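Local atomic coordinates of NIPSNAP domain protein (Burkholderia xenovorans, PDB entry 5K9F), a protein that is of unknown function, but belongs to the NipSnap family, of the dimeric alpha-beta barrel clan, and holds oxamic acid in a pocket in the crystal. Residues 9-14 / 65-71; 35-39 / 81-85; 42-48 / 60-66. The contacts are given in a common frame with arbitrary orientation. Where two conformers were deposited one is given. Residues are numbered along the deposited sequence.

All three contacts belong to one NIPSNAP domain, whose family falls in the dimeric alpha-beta barrel clan. Helices cover one face of an antiparallel sheet with strand order 45-51, 58-65, 10-18, 95-105. Contacts 1 and 3 lie side by side in this sheet, centres about 8 Å apart. They share Phe65 and Asp66, where strand 58-65 ends. Contact 2 sits in the helical layer, its centre about 15 Å from contact 3 and about 18 Å from contact 1. Along the chain, contact 3 is nested inside the loops closed by contacts 1 and 2, which themselves interlock. Gln38 packs on Trp63, so helix 35-42, beside the oxamic acid pocket, rests on strand 58-65.

Contact 1 (9-14 / 65-71)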
loop_
_atom_site.group_PDB
_atom_site.type_symbol
_atom_site.label_atom_id
_atom_site.label_comp_id
_atom_site.label_asym_id
_atom_site.label_seq_id
_atom_site.Cartn_x
_atom_site.Cartn_y
_atom_site.Cartn_z
ATOM N N MET A 9 -30.570 2.506 0.204
ATOM C CA MET A 9 -29.919 1.202 0.205
ATOM C C MET A 9 -28.462 1.320 0.692
ATOM O O MET A 9 -27.766 2.294 0.422
ATOM C CB MET A 9 -29.974 0.569 -1.198
ATOM C CG MET A 9 -29.336 -0.826 -1.287
ATOM S SD MET A 9 -29.595 -1.748 -2.835
ATOM C CE MET A 9 -28.567 -0.853 -4.006
ATOM N N LEU A 10 -28.028 0.332 1.455
ATOM C CA LEU A 10 -26.639 0.207 1.870
ATOM C C LEU A 10 -25.989 -0.880 1.027
ATOM O O LEU A 10 -26.496 -2.003 0.971
ATOM C CB LEU A 10 -26.572 -0.164 3.351
ATOM C CG LEU A 10 -25.203 -0.422 3.956
ATOM C CD1 LEU A 10 -24.450 0.882 4.057
ATOM C CD2 LEU A 10 -25.365 -1.087 5.321
ATOM N N VAL A 11 -24.867 -0.565 0.383
ATOM C CA VAL A 11 -24.203 -1.510 -0.507
ATOM C C VAL A 11 -22.892 -1.962 0.118
ATOM O O VAL A 11 -22.096 -1.138 0.587
ATOM C CB VAL A 11 -23.986 -0.897 -1.901
ATOM C CG1 VAL A 11 -23.175 -1.821 -2.758
ATOM C CG2 VAL A 11 -25.338 -0.637 -2.565
ATOM N N GLU A 12 -22.672 -3.269 0.146
ATOM C CA GLU A 12 -21.415 -3.818 0.635
ATOM C C GLU A 12 -20.617 -4.387 -0.529
ATOM O O GLU A 12 -21.154 -5.166 -1.326
ATOM C CB GLU A 12 -21.661 -4.908 1.678
ATOM C CG GLU A 12 -20.346 -5.527 2.146
ATOM C CD GLU A 12 -20.538 -6.644 3.167
ATOM O OE1 GLU A 12 -21.693 -7.075 3.364
ATOM O OE2 GLU A 12 -19.526 -7.095 3.761
ATOM N N GLN A 13 -19.340 -3.996 -0.639
ATOM C CA GLN A 13 -18.449 -4.574 -1.647
ATOM C C GLN A 13 -17.388 -5.382 -0.915
ATOM O O GLN A 13 -16.558 -4.815 -0.195
ATOM C CB GLN A 13 -17.798 -3.516 -2.545
ATOM C CG GLN A 13 -16.907 -4.198 -3.600
ATOM C CD GLN A 13 -16.435 -3.279 -4.712
ATOM O OE1 GLN A 13 -16.112 -3.740 -5.802
ATOM N NE2 GLN A 13 -16.357 -1.990 -4.432
ATOM N N ARG A 14 -17.408 -6.700 -1.105
ATOM C CA ARG A 14 -16.473 -7.604 -0.444
ATOM C C ARG A 14 -15.464 -8.111 -1.456
ATOM O O ARG A 14 -15.815 -8.405 -2.602
ATOM C CB ARG A 14 -17.182 -8.812 0.165
ATOM C CG ARG A 14 -18.120 -8.491 1.259
ATOM C CD ARG A 14 -18.880 -9.732 1.675
ATOM N NE ARG A 14 -18.100 -10.707 2.437
ATOM C CZ ARG A 14 -17.815 -10.597 3.738
ATOM N NH1 ARG A 14 -18.203 -9.532 4.440
ATOM N NH2 ARG A 14 -17.146 -11.554 4.344
ATOM N N PHE A 65 -28.446 -3.978 0.882
ATOM C CA PHE A 65 -29.210 -4.172 2.111
ATOM C C PHE A 65 -30.104 -2.974 2.384
ATOM O O PHE A 65 -29.749 -1.833 2.076
ATOM C CB PHE A 65 -28.283 -4.392 3.306
ATOM C CG PHE A 65 -27.432 -5.617 3.186
ATOM C CD1 PHE A 65 -27.954 -6.866 3.478
ATOM C CD2 PHE A 65 -26.098 -5.519 2.806
ATOM C CE1 PHE A 65 -27.165 -8.012 3.385
ATOM C CE2 PHE A 65 -25.308 -6.657 2.695
ATOM C CZ PHE A 65 -25.836 -7.902 2.991
ATOM N N ASP A 66 -31.276 -3.247 2.974
ATOM C CA ASP A 66 -32.180 -2.166 3.352
ATOM C C ASP A 66 -31.547 -1.244 4.383
ATOM O O ASP A 66 -31.829 -0.040 4.401
ATOM C CB ASP A 66 -33.486 -2.732 3.913
ATOM C CG ASP A 66 -34.272 -3.522 2.892
ATOM O OD1 ASP A 66 -34.064 -3.308 1.680
ATOM O OD2 ASP A 66 -35.115 -4.351 3.311
ATOM N N SER A 67 -30.704 -1.790 5.251
ATOM C CA SER A 67 -30.102 -1.031 6.336
ATOM C C SER A 67 -28.950 -1.840 6.903
ATOM O O SER A 67 -28.834 -3.045 6.663
ATOM C CB SER A 67 -31.113 -0.727 7.444
ATOM O OG SER A 67 -31.543 -1.923 8.074
ATOM N N PHE A 68 -28.107 -1.165 7.684
ATOM C CA PHE A 68 -27.054 -1.879 8.399
ATOM C C PHE A 68 -27.650 -2.885 9.381
ATOM O O PHE A 68 -27.153 -4.014 9.504
ATOM C CB PHE A 68 -26.156 -0.869 9.117
ATOM C CG PHE A 68 -24.917 -1.457 9.728
ATOM C CD1 PHE A 68 -23.727 -1.439 9.037
ATOM C CD2 PHE A 68 -24.937 -1.987 11.016
ATOM C CE1 PHE A 68 -22.568 -1.955 9.600
ATOM C CE2 PHE A 68 -23.785 -2.503 11.583
ATOM C CZ PHE A 68 -22.604 -2.491 10.880
ATOM N N GLU A 69 -28.729 -2.495 10.076
ATOM C CA GLU A 69 -29.388 -3.406 11.008
ATOM C C GLU A 69 -29.839 -4.677 10.303
ATOM O O GLU A 69 -29.678 -5.783 10.835
ATOM C CB GLU A 69 -30.583 -2.711 11.666
ATOM N N ASP A 70 -30.408 -4.544 9.104
ATOM C CA ASP A 70 -30.853 -5.741 8.397
ATOM C C ASP A 70 -29.673 -6.562 7.892
ATOM O O ASP A 70 -29.739 -7.796 7.871
ATOM C CB ASP A 70 -31.775 -5.377 7.242
ATOM C CG ASP A 70 -32.753 -6.497 6.916
ATOM O OD1 ASP A 70 -33.363 -7.057 7.858
ATOM O OD2 ASP A 70 -32.908 -6.823 5.723
ATOM N N ARG A 71 -28.597 -5.905 7.454
ATOM C CA ARG A 71 -27.387 -6.644 7.117
ATOM C C ARG A 71 -26.913 -7.469 8.309
ATOM O O ARG A 71 -26.561 -8.644 8.165
ATOM C CB ARG A 71 -26.290 -5.676 6.648
ATOM C CG ARG A 71 -24.945 -6.339 6.428
ATOM C CD ARG A 71 -23.899 -5.310 6.046
ATOM N NE ARG A 71 -22.594 -5.933 5.825
ATOM C CZ ARG A 71 -21.690 -6.126 6.785
ATOM N NH1 ARG A 71 -21.941 -5.749 8.032
ATOM N NH2 ARG A 71 -20.531 -6.695 6.497
#
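In this alpha-beta fold, with helices over one face of an antiparallel sheet, strand 58-65 here turns into helix 68-79. Phe65 forms a hydrogen-bonded antiparallel pair with Leu10. Leu10 N donates to Phe65 O and Phe65 N donates to Leu10 O, both at 2.8 Å. Their side chains lie on the same face of the sheet. The chain then turns at Asp66. Ser67 is the N-cap of the helix: its OG accepts from Asp70 N at 3.0 Å. Phe68 starts the helix and rests on Leu10, with Leu10 CD2 3.9 Å from Phe68 CB. Its ring also stacks on Phe68 of a second subunit, so this corner reaches a subunit interface. One turn later, Arg71 extends back over strand 10-18 to Glu12, whose OE2 also bonds to Thr100 on strand 95-105. Arg14 joins this salt-bridge network, its NH1 donating to Glu12 OE2 at 2.9 Å. The Arg71 guanidinium makes a two-pronged salt bridge: NE to Glu12 OE1 and NH2 to Glu12 OE2, each 2.9 Å.

Contact 2 (35-39 / 81-85); sequences LAIQA and NPQWK. With OXM (oxamic acid), chain B.
Two helices of the layer that covers the sheet, as in the dimeric alpha-beta barrel clan, meet here beside the oxamic acid pocket. Residues 35-39 are helical throughout, with Ala39 N bonded to Leu35 O at 2.8 Å. Asn81 is extended (phi -79°, psi 122°) and precedes helix 82-91 as its N-cap. Its side chain is t, and OD1 accepts from Trp84 N at 3.0 Å and, weakly, from Gln83 N at 2.8 Å. Lys85 N bonds to Asn81 O at 3.0 Å. The nearest CA pair is Ile37 and Trp84, 6.7 Å apart.

Ile37 points toward the second helix and is its main apolar partner. With chi1 m and chi2 t, its two branches spread over the helix start. Ile37 CG2 lies 4.0 Å from Asn81 CG and 4.1 Å from Trp84 CB, while Ile37 CD1 reaches Gln83 CB at 3.6 Å. Gln83 is m, t, and its CG lies farther from the isoleucine than its CB. Trp84 has chi1 180° and chi2 -112°, which swings the indole back toward Gln38. Gln38 is t, t with chi3 43°. Its CB packs 3.7 Å from Trp84 CZ3, and its OE1 is hydrogen-bonded to Tyr30. Leu78 of helix 68-79 packs against Ile37, Gln38 and Trp84.

Gln38 and Trp84 line the ligand pocket with Tyr16, Phe26, Phe87 and Ile95. Gln38 NE2 is 3.9 Å from OXM N1, and Trp84 CH2 approaches OXM O1 to 3.6 Å.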
loop_
_atom_site.group_PDB
_atom_site.type_symbol
_atom_site.label_atom_id
_atom_site.label_comp_id
_atom_site.label_asym_id
_atom_site.label_seq_id
_atom_site.Cartn_x
_atom_site.Cartn_y
_atom_site.Cartn_z
ATOM N N LEU A 35 -24.247 -20.547 -3.273
ATOM C CA LEU A 35 -24.997 -19.415 -3.815
ATOM C C LEU A 35 -26.444 -19.389 -3.321
ATOM O O LEU A 35 -26.931 -18.353 -2.850
ATOM C CB LEU A 35 -24.963 -19.459 -5.344
ATOM C CG LEU A 35 -25.874 -18.468 -6.064
ATOM C CD1 LEU A 35 -25.498 -17.023 -5.734
ATOM C CD2 LEU A 35 -25.820 -18.715 -7.563
ATOM N N ALA A 36 -27.162 -20.509 -3.444
ATOM C CA ALA A 36 -28.574 -20.494 -3.078
ATOM C C ALA A 36 -28.753 -20.159 -1.604
ATOM O O ALA A 36 -29.647 -19.388 -1.243
ATOM C CB ALA A 36 -29.227 -21.838 -3.411
ATOM N N ILE A 37 -27.888 -20.703 -0.747
ATOM C CA ILE A 37 -27.979 -20.428 0.686
ATOM C C ILE A 37 -27.660 -18.967 0.973
ATOM O O ILE A 37 -28.406 -18.282 1.687
ATOM C CB ILE A 37 -27.040 -21.364 1.468
ATOM C CG1 ILE A 37 -27.432 -22.827 1.253
ATOM C CG2 ILE A 37 -27.053 -21.016 2.950
ATOM C CD1 ILE A 37 -26.346 -23.784 1.666
ATOM N N GLN A 38 -26.544 -18.472 0.424
ATOM C CA GLN A 38 -26.099 -17.117 0.731
ATOM C C GLN A 38 -27.054 -16.074 0.163
ATOM O O GLN A 38 -27.419 -15.116 0.853
ATOM C CB GLN A 38 -24.686 -16.882 0.202
ATOM C CG GLN A 38 -24.198 -15.483 0.576
ATOM C CD GLN A 38 -22.721 -15.269 0.309
ATOM O OE1 GLN A 38 -22.191 -15.663 -0.736
ATOM N NE2 GLN A 38 -22.034 -14.651 1.272
ATOM N N ALA A 39 -27.460 -16.231 -1.101
ATOM C CA ALA A 39 -28.409 -15.288 -1.682
ATOM C C ALA A 39 -29.753 -15.365 -0.973
ATOM O O ALA A 39 -30.432 -14.346 -0.803
ATOM C CB ALA A 39 -28.575 -15.558 -3.176
ATOM N N ASN A 81 -26.251 -21.008 9.726
ATOM C CA ASN A 81 -26.885 -22.033 8.902
ATOM C C ASN A 81 -25.969 -23.247 8.791
ATOM O O ASN A 81 -24.828 -23.109 8.339
ATOM C CB ASN A 81 -27.198 -21.453 7.527
ATOM C CG ASN A 81 -27.891 -22.438 6.607
ATOM O OD1 ASN A 81 -27.310 -23.442 6.198
ATOM N ND2 ASN A 81 -29.123 -22.126 6.238
ATOM N N PRO A 82 -26.415 -24.440 9.191
ATOM C CA PRO A 82 -25.513 -25.604 9.154
ATOM C C PRO A 82 -25.005 -25.947 7.765
ATOM O O PRO A 82 -23.861 -26.401 7.635
ATOM C CB PRO A 82 -26.376 -26.732 9.736
ATOM C CG PRO A 82 -27.398 -26.044 10.541
ATOM C CD PRO A 82 -27.695 -24.755 9.851
ATOM N N GLN A 83 -25.810 -25.755 6.719
ATOM C CA GLN A 83 -25.311 -26.029 5.377
ATOM C C GLN A 83 -24.300 -24.980 4.935
ATOM O O GLN A 83 -23.370 -25.297 4.182
ATOM C CB GLN A 83 -26.468 -26.111 4.382
ATOM C CG GLN A 83 -27.355 -27.332 4.584
ATOM C CD GLN A 83 -28.390 -27.491 3.487
ATOM O OE1 GLN A 83 -29.142 -26.564 3.181
ATOM N NE2 GLN A 83 -28.429 -28.673 2.883
ATOM N N TRP A 84 -24.457 -23.735 5.387
ATOM C CA TRP A 84 -23.444 -22.730 5.084
ATOM C C TRP A 84 -22.121 -23.081 5.750
ATOM O O TRP A 84 -21.052 -22.978 5.133
ATOM C CB TRP A 84 -23.915 -21.347 5.527
ATOM C CG TRP A 84 -22.901 -20.269 5.236
ATOM C CD1 TRP A 84 -22.180 -19.553 6.148
ATOM C CD2 TRP A 84 -22.511 -19.781 3.941
ATOM N NE1 TRP A 84 -21.366 -18.652 5.500
ATOM C CE2 TRP A 84 -21.559 -18.765 4.147
ATOM C CE3 TRP A 84 -22.893 -20.093 2.630
ATOM C CZ2 TRP A 84 -20.960 -18.069 3.086
ATOM C CZ3 TRP A 84 -22.304 -19.399 1.577
ATOM C CH2 TRP A 84 -21.347 -18.400 1.813
ATOM N N LYS A 85 -22.174 -23.474 7.020
ATOM C CA LYS A 85 -20.960 -23.864 7.733
ATOM C C LYS A 85 -20.235 -24.982 6.999
ATOM O O LYS A 85 -19.000 -24.974 6.900
ATOM C CB LYS A 85 -21.302 -24.294 9.160
ATOM C CG LYS A 85 -21.740 -23.168 10.084
ATOM C CD LYS A 85 -22.112 -23.733 11.456
ATOM C CE LYS A 85 -22.532 -22.644 12.424
ATOM N NZ LYS A 85 -22.945 -23.222 13.740
HETATM C C1 OXM B . -17.919 -16.991 1.253
HETATM N N1 OXM B . -18.339 -15.813 1.701
HETATM O O1 OXM B . -18.247 -17.458 0.140
HETATM C C2 OXM B . -17.000 -17.808 2.067
HETATM O O2 OXM B . -16.560 -18.867 1.559
HETATM O O3 OXM B . -16.670 -17.442 3.219
#

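Contact 3 (42-48 / 60-66)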
loop_
_atom_site.group_PDB
_atom_site.type_symbol
_atom_site.label_atom_id
_atom_site.label_comp_id
_atom_site.label_asym_id
_atom_site.label_seq_id
_atom_site.Cartn_x
_atom_site.Cartn_y
_atom_site.Cartn_z
ATOM N N LEU A 42 -29.078 -13.380 2.422
ATOM C CA LEU A 42 -28.692 -11.975 2.337
ATOM C C LEU A 42 -29.653 -11.151 1.495
ATOM O O LEU A 42 -29.807 -9.948 1.746
ATOM C CB LEU A 42 -27.276 -11.853 1.774
ATOM C CG LEU A 42 -26.181 -12.487 2.636
ATOM C CD1 LEU A 42 -24.786 -12.173 2.088
ATOM C CD2 LEU A 42 -26.287 -12.061 4.093
ATOM N N GLY A 43 -30.289 -11.718 0.471
ATOM C CA GLY A 43 -31.400 -11.003 -0.143
ATOM C C GLY A 43 -31.262 -10.379 -1.525
ATOM O O GLY A 43 -32.121 -10.611 -2.382
ATOM N N ARG A 44 -30.233 -9.559 -1.756
ATOM C CA ARG A 44 -30.054 -8.869 -3.037
ATOM C C ARG A 44 -28.594 -8.902 -3.480
ATOM O O ARG A 44 -27.800 -8.051 -3.071
ATOM C CB ARG A 44 -30.552 -7.433 -2.909
ATOM C CG ARG A 44 -30.579 -6.629 -4.198
ATOM C CD ARG A 44 -31.594 -5.482 -4.102
ATOM N NE ARG A 44 -31.341 -4.589 -2.968
ATOM C CZ ARG A 44 -32.111 -4.502 -1.885
ATOM N NH1 ARG A 44 -31.795 -3.663 -0.907
ATOM N NH2 ARG A 44 -33.199 -5.249 -1.779
ATOM N N LEU A 45 -28.255 -9.865 -4.343
ATOM C CA LEU A 45 -26.937 -9.882 -4.983
ATOM C C LEU A 45 -26.936 -8.882 -6.128
ATOM O O LEU A 45 -27.790 -8.958 -7.021
ATOM C CB LEU A 45 -26.612 -11.283 -5.497
ATOM C CG LEU A 45 -25.279 -11.457 -6.243
ATOM C CD1 LEU A 45 -24.118 -11.133 -5.319
ATOM C CD2 LEU A 45 -25.152 -12.878 -6.779
ATOM N N LEU A 46 -25.990 -7.944 -6.100
ATOM C CA LEU A 46 -25.880 -6.918 -7.132
ATOM C C LEU A 46 -24.813 -7.224 -8.167
ATOM O O LEU A 46 -24.873 -6.679 -9.276
ATOM C CB LEU A 46 -25.565 -5.560 -6.493
ATOM C CG LEU A 46 -26.614 -5.011 -5.525
ATOM C CD1 LEU A 46 -26.059 -3.790 -4.800
ATOM C CD2 LEU A 46 -27.883 -4.647 -6.261
ATOM N N GLY A 47 -23.847 -8.071 -7.832
ATOM C CA GLY A 47 -22.779 -8.416 -8.743
ATOM C C GLY A 47 -21.822 -9.390 -8.097
ATOM O O GLY A 47 -21.580 -9.333 -6.883
ATOM N N TYR A 48 -21.281 -10.308 -8.888
ATOM C CA TYR A 48 -20.308 -11.280 -8.394
ATOM C C TYR A 48 -19.304 -11.467 -9.522
ATOM O O TYR A 48 -19.671 -11.952 -10.598
ATOM C CB TYR A 48 -20.992 -12.598 -8.011
ATOM C CG TYR A 48 -20.300 -13.411 -6.932
ATOM C CD1 TYR A 48 -19.076 -14.012 -7.163
ATOM C CD2 TYR A 48 -20.903 -13.617 -5.696
ATOM C CE1 TYR A 48 -18.461 -14.779 -6.178
ATOM C CE2 TYR A 48 -20.295 -14.363 -4.712
ATOM C CZ TYR A 48 -19.073 -14.945 -4.950
ATOM O OH TYR A 48 -18.460 -15.698 -3.967
ATOM N N ILE A 60 -14.950 -10.593 -6.231
ATOM C CA ILE A 60 -15.503 -9.338 -5.750
ATOM C C ILE A 60 -17.013 -9.454 -5.794
ATOM O O ILE A 60 -17.578 -9.803 -6.839
ATOM C CB ILE A 60 -15.012 -8.163 -6.611
ATOM C CG1 ILE A 60 -13.491 -8.025 -6.472
ATOM C CG2 ILE A 60 -15.694 -6.877 -6.209
ATOM C CD1 ILE A 60 -12.916 -7.065 -7.492
ATOM N N GLN A 61 -17.673 -9.187 -4.661
ATOM C CA GLN A 61 -19.122 -9.306 -4.627
ATOM C C GLN A 61 -19.751 -8.039 -4.073
ATOM O O GLN A 61 -19.214 -7.408 -3.165
ATOM C CB GLN A 61 -19.577 -10.524 -3.806
ATOM C CG GLN A 61 -18.972 -10.652 -2.446
ATOM C CD GLN A 61 -19.133 -12.049 -1.892
ATOM O OE1 GLN A 61 -20.134 -12.358 -1.258
ATOM N NE2 GLN A 61 -18.147 -12.906 -2.142
ATOM N N LEU A 62 -20.889 -7.661 -4.641
ATOM C CA LEU A 62 -21.653 -6.523 -4.158
ATOM C C LEU A 62 -23.025 -7.005 -3.719
ATOM O O LEU A 62 -23.705 -7.717 -4.459
ATOM C CB LEU A 62 -21.791 -5.435 -5.226
ATOM C CG LEU A 62 -20.503 -4.635 -5.455
ATOM C CD1 LEU A 62 -19.588 -5.334 -6.447
ATOM C CD2 LEU A 62 -20.834 -3.226 -5.916
ATOM N N TRP A 63 -23.415 -6.610 -2.509
ATOM C CA TRP A 63 -24.704 -6.963 -1.916
ATOM C C TRP A 63 -25.428 -5.698 -1.488
ATOM O O TRP A 63 -24.806 -4.769 -0.968
ATOM C CB TRP A 63 -24.520 -7.863 -0.683
ATOM C CG TRP A 63 -23.907 -9.191 -0.983
ATOM C CD1 TRP A 63 -22.579 -9.504 -0.958
ATOM C CD2 TRP A 63 -24.598 -10.385 -1.362
ATOM N NE1 TRP A 63 -22.403 -10.834 -1.292
ATOM C CE2 TRP A 63 -23.626 -11.387 -1.555
ATOM C CE3 TRP A 63 -25.947 -10.701 -1.572
ATOM C CZ2 TRP A 63 -23.963 -12.689 -1.930
ATOM C CZ3 TRP A 63 -26.278 -11.990 -1.939
ATOM C CH2 TRP A 63 -25.287 -12.964 -2.123
ATOM N N GLY A 64 -26.743 -5.664 -1.701
ATOM C CA GLY A 64 -27.569 -4.534 -1.306
ATOM C C GLY A 64 -28.435 -4.883 -0.102
ATOM O O GLY A 64 -29.086 -5.928 -0.079
ATOM N N PHE A 65 -28.446 -3.978 0.882
ATOM C CA PHE A 65 -29.210 -4.172 2.111
ATOM C C PHE A 65 -30.104 -2.974 2.384
ATOM O O PHE A 65 -29.749 -1.833 2.076
ATOM C CB PHE A 65 -28.283 -4.392 3.306
ATOM C CG PHE A 65 -27.432 -5.617 3.186
ATOM C CD1 PHE A 65 -27.954 -6.866 3.478
ATOM C CD2 PHE A 65 -26.098 -5.519 2.806
ATOM C CE1 PHE A 65 -27.165 -8.012 3.385
ATOM C CE2 PHE A 65 -25.308 -6.657 2.695
ATOM C CZ PHE A 65 -25.836 -7.902 2.991
ATOM N N ASP A 66 -31.276 -3.247 2.974
ATOM C CA ASP A 66 -32.180 -2.166 3.352
ATOM C C ASP A 66 -31.547 -1.244 4.383
ATOM O O ASP A 66 -31.829 -0.040 4.401
ATOM C CB ASP A 66 -33.486 -2.732 3.913
ATOM C CG ASP A 66 -34.272 -3.522 2.892
ATOM O OD1 ASP A 66 -34.064 -3.308 1.680
ATOM O OD2 ASP A 66 -35.115 -4.351 3.311
HETATM O O HOH W 1 -30.935 -7.593 1.122
HETATM O O HOH W 2 -28.066 -8.668 -0.024
HETATM O O HOH W 3 -19.421 -15.686 -1.344
#
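Backbone hydrogen bonds join strand 58-65 to strand 45-51, outermost in the antiparallel sheet within this chain. Leu46 N donates to Leu62 O at 2.8 Å, and Leu62 N to Gly47 O at 2.9 Å. Alongside, Gly64 N donates to Arg44 O at 2.9 Å. Gly47 N adds a weak bond to Leu62 O at 3.4 Å. Leu46 and Gly47 thus both face Leu62, a classic beta bulge. The non-hydrogen-bonded pairs Leu45-Trp63 and Tyr48-Gln61 flank it. Water 1 lies between Leu42 O (2.7 Å) and Gly64 O (2.8 Å). Water 2 accepts from Arg44 N at 2.9 Å. Arg44 NH1 makes a long, weak salt bridge to Asp66 OD1 at 3.5 Å.

Trp63 dominates the packing. Leu45 CD1 and Leu42 CD1 make CH-pi contacts on opposite faces of its six-membered ring, 3.7 and 3.9 Å from the centroid. Its NE1 donates to Gln61 OE1 at 2.7 Å. Gln61 CB covers the Tyr48 ring, which also stacks on Tyr30 and meets Phe108 of a third subunit edge-to-face. Leu46 CB packs on Leu62 CB at 4.0 Å, and Leu62 meets Tyr49 of that subunit. A CB on Gly64 would clash with Arg44 NE. Gly43, with phi 108°, ends helix 35-42.

The chemistry implies a strand pair held by its backbone, with Leu42, Leu45 and Trp63 packed on the helix side and water sitting between polar groups where helix 35-42 ends.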